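Local coordinates for CalS13 (Micromonospora echinospora, PDB 4ZAS), which is a sugar aminotransferase that probably uses pyridoxal 5'-phosphate to transfer an amino group to a dTDP-linked keto-deoxysugar, at residues T111-F116 against T367-L372; I130-V135 against S360-A365; V161-Y166 against V351-N356. One frame throughout, in Å; residues are numbered along the deposited sequence.

Contact 1 of 3, residues T111-F116 against T367-L372; sequences TTPLTF and TTLPGL. With T46 (dTDP-4-keto-6-deoxyglucose), chain H.
Pro113 meets Leu372 through the CG corner of its ring: Leu372 CD2 lies 3.6 Å from Pro113 CG, the two side chains lying alongside and running opposite ways. Leu369 approaches the same corner at a slant, its CD1 3.9 Å from Pro113 CG. The second branch of Leu372 goes to the next residue along, its CD1 standing 4.1 Å from Leu114 CB. With CG anti to its backbone N (chi1 180°), Leu372 pushes this fork away from its helix, one prong for each of two consecutive loop residues. Leu369 holds the N-cap position, and it and Leu372 lay the start of helix 370-375 against the loop that leaves strand 108-111, in a member of the DegT/DnrJ/EryC1 family, whose enzymes have the fold type I architecture. That loop bends sharply where it is gripped. Leu114 N donates to Thr112 OG1 at 3.1 Å, an ST turn, and Leu114 centres an inverse gamma turn. Further on, the loop delivers Phe116 to the sugar nucleotide: the keto oxygen O4 of dTDP-4-keto-6-deoxyglucose sits over the middle of the Phe116 ring, 3.0 Å from Phe116 CG, while Trp248 of the second subunit meets the same ring.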
loop_
_atom_site.group_PDB
_atom_site.type_symbol
_atom_site.label_atom_id
_atom_site.label_comp_id
_atom_site.label_asym_id
_atom_site.label_seq_id
_atom_site.Cartn_x
_atom_site.Cartn_y
_atom_site.Cartn_z
ATOM N N THR A 111 -22.184 5.881 1.491
ATOM C CA THR A 111 -21.431 5.149 2.507
ATOM C C THR A 111 -21.797 5.598 3.910
ATOM O O THR A 111 -22.468 6.619 4.090
ATOM C CB THR A 111 -19.923 5.348 2.326
ATOM O OG1 THR A 111 -19.227 4.680 3.383
ATOM C CG2 THR A 111 -19.584 6.821 2.398
ATOM N N THR A 112 -21.319 4.866 4.907
ATOM C CA THR A 112 -21.607 5.241 6.282
ATOM C C THR A 112 -20.436 5.979 6.898
ATOM O O THR A 112 -19.287 5.658 6.627
ATOM C CB THR A 112 -21.954 4.032 7.140
ATOM O OG1 THR A 112 -21.914 4.431 8.518
ATOM C CG2 THR A 112 -20.938 2.942 6.919
ATOM N N PRO A 113 -20.730 7.012 7.697
ATOM C CA PRO A 113 -19.678 7.776 8.371
ATOM C C PRO A 113 -19.237 7.155 9.696
ATOM O O PRO A 113 -18.176 7.528 10.223
ATOM C CB PRO A 113 -20.328 9.150 8.588
ATOM C CG PRO A 113 -21.744 8.902 8.575
ATOM C CD PRO A 113 -22.029 7.684 7.759
ATOM N N LEU A 114 -20.018 6.204 10.207
ATOM C CA LEU A 114 -19.653 5.505 11.438
ATOM C C LEU A 114 -18.795 4.297 11.092
ATOM O O LEU A 114 -19.288 3.174 10.901
ATOM C CB LEU A 114 -20.904 5.094 12.227
ATOM C CG LEU A 114 -20.670 4.403 13.575
ATOM C CD1 LEU A 114 -19.662 5.185 14.339
ATOM C CD2 LEU A 114 -21.972 4.346 14.368
ATOM N N THR A 115 -17.495 4.541 11.042
ATOM C CA THR A 115 -16.552 3.532 10.597
ATOM C C THR A 115 -15.156 4.106 10.687
ATOM O O THR A 115 -14.988 5.287 11.008
ATOM C CB THR A 115 -16.851 3.078 9.129
ATOM O OG1 THR A 115 -15.972 2.012 8.736
ATOM C CG2 THR A 115 -16.706 4.249 8.170
ATOM N N PHE A 116 -14.160 3.263 10.428
ATOM C CA PHE A 116 -12.775 3.718 10.306
ATOM C C PHE A 116 -12.626 4.536 9.031
ATOM O O PHE A 116 -13.246 4.201 8.009
ATOM C CB PHE A 116 -11.818 2.522 10.287
ATOM C CG PHE A 116 -10.370 2.900 10.211
ATOM C CD1 PHE A 116 -9.784 3.658 11.207
ATOM C CD2 PHE A 116 -9.580 2.466 9.146
ATOM C CE1 PHE A 116 -8.437 3.983 11.146
ATOM C CE2 PHE A 116 -8.243 2.794 9.075
ATOM C CZ PHE A 116 -7.669 3.540 10.083
ATOM N N THR A 367 -24.143 16.711 5.831
ATOM C CA THR A 367 -25.583 16.638 5.668
ATOM C C THR A 367 -26.157 16.190 7.010
ATOM O O THR A 367 -25.458 15.554 7.793
ATOM C CB THR A 367 -25.956 15.644 4.525
ATOM O OG1 THR A 367 -27.368 15.465 4.471
ATOM C CG2 THR A 367 -25.337 14.291 4.756
ATOM N N THR A 368 -27.410 16.518 7.303
ATOM C CA THR A 368 -27.975 16.141 8.599
ATOM C C THR A 368 -28.289 14.649 8.688
ATOM O O THR A 368 -29.046 14.114 7.874
ATOM C CB THR A 368 -29.250 16.880 8.873
ATOM O OG1 THR A 368 -30.093 16.685 7.735
ATOM C CG2 THR A 368 -28.989 18.360 9.033
ATOM N N LEU A 369 -27.718 13.995 9.700
ATOM C CA LEU A 369 -27.916 12.567 9.919
ATOM C C LEU A 369 -28.430 12.324 11.352
ATOM O O LEU A 369 -27.651 12.098 12.279
ATOM C CB LEU A 369 -26.612 11.812 9.666
ATOM C CG LEU A 369 -25.906 12.136 8.348
ATOM C CD1 LEU A 369 -24.442 11.709 8.392
ATOM C CD2 LEU A 369 -26.621 11.487 7.160
ATOM N N PRO A 370 -29.756 12.391 11.541
ATOM C CA PRO A 370 -30.330 12.393 12.893
ATOM C C PRO A 370 -30.087 11.081 13.649
ATOM O O PRO A 370 -29.870 11.083 14.867
ATOM C CB PRO A 370 -31.822 12.630 12.638
ATOM C CG PRO A 370 -32.052 12.169 11.243
ATOM C CD PRO A 370 -30.790 12.462 10.495
ATOM N N GLY A 371 -30.119 9.970 12.927
ATOM C CA GLY A 371 -29.853 8.692 13.547
ATOM C C GLY A 371 -28.445 8.647 14.112
ATOM O O GLY A 371 -28.247 8.214 15.249
ATOM N N LEU A 372 -27.469 9.110 13.330
ATOM C CA LEU A 372 -26.080 9.125 13.785
ATOM C C LEU A 372 -25.944 10.089 14.935
ATOM O O LEU A 372 -25.281 9.788 15.922
ATOM C CB LEU A 372 -25.108 9.481 12.648
ATOM C CG LEU A 372 -23.623 9.528 13.045
ATOM C CD1 LEU A 372 -23.107 8.213 13.621
ATOM C CD2 LEU A 372 -22.787 9.901 11.833
HETATM C C4 T46 H . -8.258 0.756 12.598
HETATM C C5 T46 H . -8.862 1.042 14.007
HETATM C C6 T46 H . -10.306 0.640 13.975
HETATM C C21 T46 H . -1.068 -3.491 19.854
HETATM O O21 T46 H . -0.962 -3.993 20.933
HETATM N N31 T46 H . -0.171 -3.825 18.671
HETATM C C41 T46 H . -0.326 -3.196 17.364
HETATM O O41 T46 H . 0.400 -3.500 16.483
HETATM C C51 T46 H . -1.370 -2.201 17.137
HETATM C C5A T46 H . -1.508 -1.554 15.725
HETATM C C61 T46 H . -2.277 -1.832 18.245
HETATM N N11 T46 H . -2.140 -2.455 19.566
HETATM C C1, T46 H . -3.015 -2.117 20.719
HETATM C C2, T46 H . -2.708 -0.872 21.149
HETATM C C3, T46 H . -4.116 -0.066 21.399
HETATM O O3, T46 H . -4.409 -0.143 22.830
HETATM O O4, T46 H . -4.485 -2.147 20.382
HETATM C C4, T46 H . -5.036 -0.657 20.732
HETATM C C5, T46 H . -5.360 0.104 19.428
HETATM O O5, T46 H . -4.127 0.445 18.781
HETATM P P T46 H . -4.124 1.763 17.770
HETATM O O1P T46 H . -3.449 2.936 18.466
HETATM O O2P T46 H . -3.396 1.397 16.497
HETATM O OPP T46 H . -5.729 2.095 17.413
HETATM P P2 T46 H . -6.307 2.975 16.097
HETATM O O4P T46 H . -7.612 3.681 16.451
HETATM O O3P T46 H . -5.249 3.982 15.689
HETATM O O1 T46 H . -6.566 1.999 14.794
HETATM C C1 T46 H . -6.701 0.645 14.977
HETATM C C2 T46 H . -6.110 0.051 13.734
HETATM O O2 T46 H . -4.676 0.360 13.719
HETATM C C3 T46 H . -6.743 0.703 12.571
HETATM O O3 T46 H . -6.299 0.064 11.339
HETATM O O4 T46 H . -8.938 0.643 11.646
HETATM O O5 T46 H . -8.141 0.355 15.078
#

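Contact 2 of 3, residues I130-V135 against S360-A365; sequences IRWVDV and SCVASA
Trp132 sets its CG anti to the carbonyl carbon (chi1 -61°), and with chi2 at 120° the indole reaches the turn 360-365 with its pyrrole side next to Ala365 and its benzene rim next to Val362. Ile130, two residues back on the same strand, lays CG2 over the centre of one indole face, 3.5 Å above the plane, which probably limits tilting toward that side. At the pyrrole side Trp132 CD1 comes within 3.2 Å of Ala365 O, at an oblique angle to the ring. The methyl of Ala365 fills the corner between strand and indole: its CB is 3.4 Å from Ile130 O and also flanks Trp132 NE1. Val362 touches the benzene part just beyond the N-H, its CG2 4.3 Å from Trp132 CZ2, at the edge and near the ring plane.

No hydrogen bond joins the two segments directly; a water does so instead. Trp132 NE1 donates to it at 2.6 Å, and the water donates in turn to Val362 O at 3.0 Å. Val362 O also accepts from Ala365 N, 3.1 Å away, so the carbonyl that holds the water also ties the turn together. Trp121 and Leu124 of helix 121-125 pack on Val362 as well, and Cys361 rests on Ala265 of the second subunit.

Beyond the strand, the carboxylate of Asp134 accepts from the backbone N atoms of Gly371 and Leu372; at the start of helix 370-375, its negative charge is probably favoured. Strand 129-132 is an outermost strand of the seven-stranded mixed sheet within this chain, and its large apolar residues dock the connection between helices 335-344 and 370-375 onto the edge of the large domain of a fold type I aminotransferase.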
loop_
_atom_site.group_PDB
_atom_site.type_symbol
_atom_site.label_atom_id
_atom_site.label_comp_id
_atom_site.label_asym_id
_atom_site.label_seq_id
_atom_site.Cartn_x
_atom_site.Cartn_y
_atom_site.Cartn_z
ATOM N N ILE A 130 -18.272 11.576 -2.019
ATOM C CA ILE A 130 -18.934 10.923 -0.892
ATOM C C ILE A 130 -20.343 11.502 -0.639
ATOM O O ILE A 130 -20.496 12.724 -0.577
ATOM C CB ILE A 130 -18.087 11.058 0.381
ATOM C CG1 ILE A 130 -16.869 10.139 0.316
ATOM C CG2 ILE A 130 -18.921 10.761 1.619
ATOM C CD1 ILE A 130 -15.981 10.224 1.541
ATOM N N ARG A 131 -21.364 10.643 -0.551
ATOM C CA ARG A 131 -22.650 11.041 0.036
ATOM C C ARG A 131 -22.958 10.152 1.249
ATOM O O ARG A 131 -22.873 8.921 1.183
ATOM C CB ARG A 131 -23.799 11.014 -0.971
ATOM C CG ARG A 131 -23.831 12.219 -1.895
ATOM C CD ARG A 131 -25.085 12.252 -2.764
ATOM N NE ARG A 131 -26.338 12.261 -2.012
ATOM C CZ ARG A 131 -27.510 11.890 -2.524
ATOM N NH1 ARG A 131 -27.585 11.460 -3.780
ATOM N NH2 ARG A 131 -28.604 11.929 -1.775
ATOM N N TRP A 132 -23.226 10.790 2.382
ATOM C CA TRP A 132 -23.409 10.052 3.621
ATOM C C TRP A 132 -24.799 9.472 3.740
ATOM O O TRP A 132 -25.808 10.140 3.493
ATOM C CB TRP A 132 -23.128 10.938 4.822
ATOM C CG TRP A 132 -21.702 11.486 4.890
ATOM C CD1 TRP A 132 -21.329 12.805 4.902
ATOM C CD2 TRP A 132 -20.481 10.727 4.975
ATOM N NE1 TRP A 132 -19.968 12.910 4.981
ATOM C CE2 TRP A 132 -19.420 11.656 5.043
ATOM C CE3 TRP A 132 -20.189 9.359 5.025
ATOM C CZ2 TRP A 132 -18.082 11.261 5.145
ATOM C CZ3 TRP A 132 -18.853 8.962 5.132
ATOM C CH2 TRP A 132 -17.818 9.915 5.177
ATOM N N VAL A 133 -24.849 8.223 4.150
ATOM C CA VAL A 133 -26.108 7.636 4.502
ATOM C C VAL A 133 -26.163 7.561 6.025
ATOM O O VAL A 133 -25.146 7.307 6.681
ATOM C CB VAL A 133 -26.277 6.284 3.837
ATOM C CG1 VAL A 133 -27.656 5.744 4.097
ATOM C CG2 VAL A 133 -26.067 6.447 2.370
ATOM N N ASP A 134 -27.346 7.816 6.581
ATOM C CA ASP A 134 -27.522 7.817 8.029
ATOM C C ASP A 134 -27.254 6.410 8.562
ATOM O O ASP A 134 -27.158 5.437 7.815
ATOM C CB ASP A 134 -28.929 8.308 8.414
ATOM C CG ASP A 134 -29.015 8.845 9.860
ATOM O OD1 ASP A 134 -27.988 8.875 10.560
ATOM O OD2 ASP A 134 -30.115 9.286 10.284
ATOM N N VAL A 135 -27.091 6.340 9.869
ATOM C CA VAL A 135 -26.824 5.107 10.567
ATOM C C VAL A 135 -28.082 4.684 11.313
ATOM O O VAL A 135 -28.833 5.511 11.831
ATOM C CB VAL A 135 -25.616 5.281 11.513
ATOM C CG1 VAL A 135 -25.518 4.146 12.481
ATOM C CG2 VAL A 135 -24.334 5.398 10.702
ATOM N N SER A 360 -12.922 17.986 8.559
ATOM C CA SER A 360 -12.744 19.154 7.700
ATOM C C SER A 360 -12.588 18.800 6.241
ATOM O O SER A 360 -13.093 19.498 5.377
ATOM C CB SER A 360 -11.520 19.936 8.139
ATOM O OG SER A 360 -11.503 20.021 9.537
ATOM N N CYS A 361 -11.837 17.738 5.973
ATOM C CA CYS A 361 -11.477 17.389 4.607
ATOM C C CYS A 361 -12.689 17.027 3.772
ATOM O O CYS A 361 -12.617 17.009 2.548
ATOM C CB CYS A 361 -10.482 16.234 4.598
ATOM S SG CYS A 361 -11.104 14.677 5.272
ATOM N N VAL A 362 -13.812 16.767 4.432
ATOM C CA VAL A 362 -15.032 16.415 3.720
ATOM C C VAL A 362 -16.183 17.337 4.132
ATOM O O VAL A 362 -17.363 16.939 4.114
ATOM C CB VAL A 362 -15.384 14.952 3.950
ATOM C CG1 VAL A 362 -14.367 14.074 3.225
ATOM C CG2 VAL A 362 -15.364 14.626 5.434
ATOM N N ALA A 363 -15.846 18.591 4.434
ATOM C CA ALA A 363 -16.843 19.558 4.888
ATOM C C ALA A 363 -18.006 19.738 3.910
ATOM O O ALA A 363 -19.121 20.092 4.311
ATOM C CB ALA A 363 -16.184 20.901 5.151
ATOM N N SER A 364 -17.739 19.530 2.627
ATOM C CA SER A 364 -18.743 19.786 1.599
ATOM C C SER A 364 -19.863 18.740 1.568
ATOM O O SER A 364 -20.970 19.042 1.131
ATOM C CB SER A 364 -18.072 19.884 0.227
ATOM O OG SER A 364 -17.534 18.634 -0.168
ATOM N N ALA A 365 -19.591 17.529 2.040
ATOM C CA ALA A 365 -20.584 16.451 1.967
ATOM C C ALA A 365 -21.428 16.393 3.221
ATOM O O ALA A 365 -22.258 15.497 3.384
ATOM C CB ALA A 365 -19.919 15.113 1.735
HETATM O O HOH W 1 -19.246 15.286 5.707
#

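Contact 3 of 3, residues V161-Y166 against V351-N356; sequences VHWLGY and VVSRRN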
loop_
_atom_site.group_PDB
_atom_site.type_symbol
_atom_site.label_atom_id
_atom_site.label_comp_id
_atom_site.label_asym_id
_atom_site.label_seq_id
_atom_site.Cartn_x
_atom_site.Cartn_y
_atom_site.Cartn_z
ATOM N N VAL A 161 -20.617 -1.054 6.000
ATOM C CA VAL A 161 -19.682 -1.607 6.964
ATOM C C VAL A 161 -20.387 -2.505 7.960
ATOM O O VAL A 161 -21.397 -2.111 8.564
ATOM C CB VAL A 161 -18.949 -0.501 7.708
ATOM C CG1 VAL A 161 -18.077 -1.117 8.803
ATOM C CG2 VAL A 161 -18.148 0.376 6.737
ATOM N N HIS A 162 -19.875 -3.720 8.124
ATOM C CA HIS A 162 -20.340 -4.599 9.197
ATOM C C HIS A 162 -19.637 -4.198 10.483
ATOM O O HIS A 162 -18.711 -4.875 10.922
ATOM C CB HIS A 162 -20.020 -6.056 8.889
ATOM C CG HIS A 162 -20.540 -6.537 7.571
ATOM N ND1 HIS A 162 -21.880 -6.765 7.332
ATOM C CD2 HIS A 162 -19.895 -6.848 6.420
ATOM C CE1 HIS A 162 -22.038 -7.200 6.094
ATOM N NE2 HIS A 162 -20.850 -7.260 5.519
ATOM N N TRP A 163 -20.082 -3.115 11.100
ATOM C CA TRP A 163 -19.399 -2.601 12.278
ATOM C C TRP A 163 -19.293 -3.662 13.381
ATOM O O TRP A 163 -20.262 -4.363 13.681
ATOM C CB TRP A 163 -20.096 -1.342 12.800
ATOM C CG TRP A 163 -19.294 -0.618 13.829
ATOM C CD1 TRP A 163 -19.627 -0.415 15.142
ATOM C CD2 TRP A 163 -17.999 -0.023 13.647
ATOM N NE1 TRP A 163 -18.627 0.284 15.781
ATOM C CE2 TRP A 163 -17.617 0.534 14.883
ATOM C CE3 TRP A 163 -17.128 0.094 12.556
ATOM C CZ2 TRP A 163 -16.401 1.203 15.057
ATOM C CZ3 TRP A 163 -15.917 0.759 12.736
ATOM C CH2 TRP A 163 -15.572 1.303 13.975
ATOM N N LEU A 164 -18.073 -3.818 13.898
ATOM C CA LEU A 164 -17.707 -4.785 14.941
ATOM C C LEU A 164 -17.931 -6.233 14.533
ATOM O O LEU A 164 -17.821 -7.132 15.357
ATOM C CB LEU A 164 -18.476 -4.483 16.220
ATOM C CG LEU A 164 -18.249 -3.039 16.655
ATOM C CD1 LEU A 164 -19.105 -2.710 17.844
ATOM C CD2 LEU A 164 -16.765 -2.797 16.955
ATOM N N GLY A 165 -18.211 -6.466 13.257
ATOM C CA GLY A 165 -18.505 -7.809 12.787
ATOM C C GLY A 165 -19.964 -8.207 12.943
ATOM O O GLY A 165 -20.308 -9.394 12.869
ATOM N N TYR A 166 -20.831 -7.224 13.173
ATOM C CA TYR A 166 -22.267 -7.478 13.173
ATOM C C TYR A 166 -22.777 -7.262 11.759
ATOM O O TYR A 166 -22.716 -6.154 11.235
ATOM C CB TYR A 166 -23.035 -6.586 14.186
ATOM C CG TYR A 166 -24.515 -6.907 14.242
ATOM C CD1 TYR A 166 -25.015 -7.872 15.120
ATOM C CD2 TYR A 166 -25.414 -6.278 13.392
ATOM C CE1 TYR A 166 -26.384 -8.182 15.165
ATOM C CE2 TYR A 166 -26.783 -6.580 13.430
ATOM C CZ TYR A 166 -27.262 -7.534 14.316
ATOM O OH TYR A 166 -28.612 -7.830 14.338
ATOM N N VAL A 351 -14.068 5.024 21.805
ATOM C CA VAL A 351 -15.036 5.399 20.773
ATOM C C VAL A 351 -14.599 4.839 19.417
ATOM O O VAL A 351 -15.401 4.751 18.495
ATOM C CB VAL A 351 -15.205 6.941 20.709
ATOM C CG1 VAL A 351 -16.242 7.352 19.664
ATOM C CG2 VAL A 351 -15.588 7.489 22.072
ATOM N N VAL A 352 -13.319 4.462 19.332
ATOM C CA VAL A 352 -12.683 3.840 18.157
ATOM C C VAL A 352 -12.385 4.797 16.990
ATOM O O VAL A 352 -11.220 4.938 16.587
ATOM C CB VAL A 352 -13.508 2.660 17.664
ATOM C CG1 VAL A 352 -12.903 2.092 16.370
ATOM C CG2 VAL A 352 -13.577 1.615 18.757
ATOM N N SER A 353 -13.407 5.449 16.445
ATOM C CA SER A 353 -13.165 6.470 15.431
ATOM C C SER A 353 -14.197 7.584 15.469
ATOM O O SER A 353 -15.327 7.401 15.926
ATOM C CB SER A 353 -13.112 5.837 14.035
ATOM O OG SER A 353 -14.337 5.222 13.712
ATOM N N ARG A 354 -13.793 8.756 14.996
ATOM C CA ARG A 354 -14.713 9.887 14.900
ATOM C C ARG A 354 -15.675 9.681 13.725
ATOM O O ARG A 354 -15.291 9.078 12.708
ATOM C CB ARG A 354 -13.939 11.192 14.726
ATOM C CG ARG A 354 -14.786 12.449 14.797
ATOM C CD ARG A 354 -13.966 13.649 14.411
ATOM N NE ARG A 354 -14.610 14.914 14.727
ATOM C CZ ARG A 354 -14.342 16.047 14.085
ATOM N NH1 ARG A 354 -13.465 16.046 13.084
ATOM N NH2 ARG A 354 -14.962 17.172 14.425
ATOM N N ARG A 355 -16.916 10.151 13.870
ATOM C CA ARG A 355 -17.862 10.121 12.750
ATOM C C ARG A 355 -17.175 10.813 11.573
ATOM O O ARG A 355 -16.801 11.983 11.674
ATOM C CB ARG A 355 -19.203 10.795 13.119
ATOM C CG ARG A 355 -19.104 12.195 13.751
ATOM C CD ARG A 355 -20.463 12.707 14.189
ATOM N NE ARG A 355 -21.419 12.783 13.085
ATOM C CZ ARG A 355 -22.717 13.067 13.226
ATOM N NH1 ARG A 355 -23.230 13.280 14.433
ATOM N NH2 ARG A 355 -23.513 13.119 12.160
ATOM N N ASN A 356 -16.978 10.096 10.474
ATOM C CA ASN A 356 -16.103 10.622 9.410
ATOM C C ASN A 356 -16.669 11.892 8.795
ATOM O O ASN A 356 -15.925 12.716 8.276
ATOM C CB ASN A 356 -15.861 9.594 8.291
ATOM C CG ASN A 356 -15.117 8.350 8.760
ATOM O OD1 ASN A 356 -14.883 7.431 7.971
ATOM N ND2 ASN A 356 -14.755 8.305 10.028
#
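Val352 faces Trp163 from a backbone that few valines adopt, with phi 75° and psi -59°. These are the angles of a classic gamma turn, closed by a weak bond from Ser353 N to Val351 O at 2.9 Å. The kink aims the side chain at Trp163, and CG1, anti to the backbone N (chi1 175°), makes the touch. Val352 CG1 lies 3.7 Å from Trp163 CH2 and 3.8 Å from Trp163 CZ2, meeting the benzene rim at its edge, near the ring plane. Leu164 CD2 sits above one face of the indole, offset toward the rim. Ser353 adds a looser approach, its OG 4.1 Å from Trp163 CH2; that hydroxyl is hydrogen-bonded to Thr115 O, while Trp163 NE1 has its polar partner in His381.

An alanine at Trp163 is likely to leave Val352 CG1 and Leu164 CD2 facing a gap and His381 without its indole mate. Val352 lines the pocket of dTDP-4-keto-6-deoxyglucose, its side chain about 4 Å from the ligand, so the tryptophan backs a pocket residue. The segments share apolar touches and no hydrogen bond; shape thus sets their fit, while the indole N-H and the serine hydroxyl find their polar partners in neighbouring parts of the fold.

In the fold
All three contacts are buried, but they step outward: contact 3 lies about 9 Å from the chain's centre, contact 1 about 16 Å and contact 2 about 19 Å, measured between centres. Each sets the end of a parallel strand of the large sheet, or the loop after it, against the connection from helix 335-344 to the start of helix 370-375. Contacts 1 and 3 each hold a residue of the sugar-nucleotide pocket; contact 2 holds none and adds a bridging water to its apolar packing. Direct hydrogen bonds link contacts: Pro113 O with Asn356 N joins 1 to 3, and Asp134 joins 2 to 1. All three reach the second subunit, contact 1 through Phe116 alone.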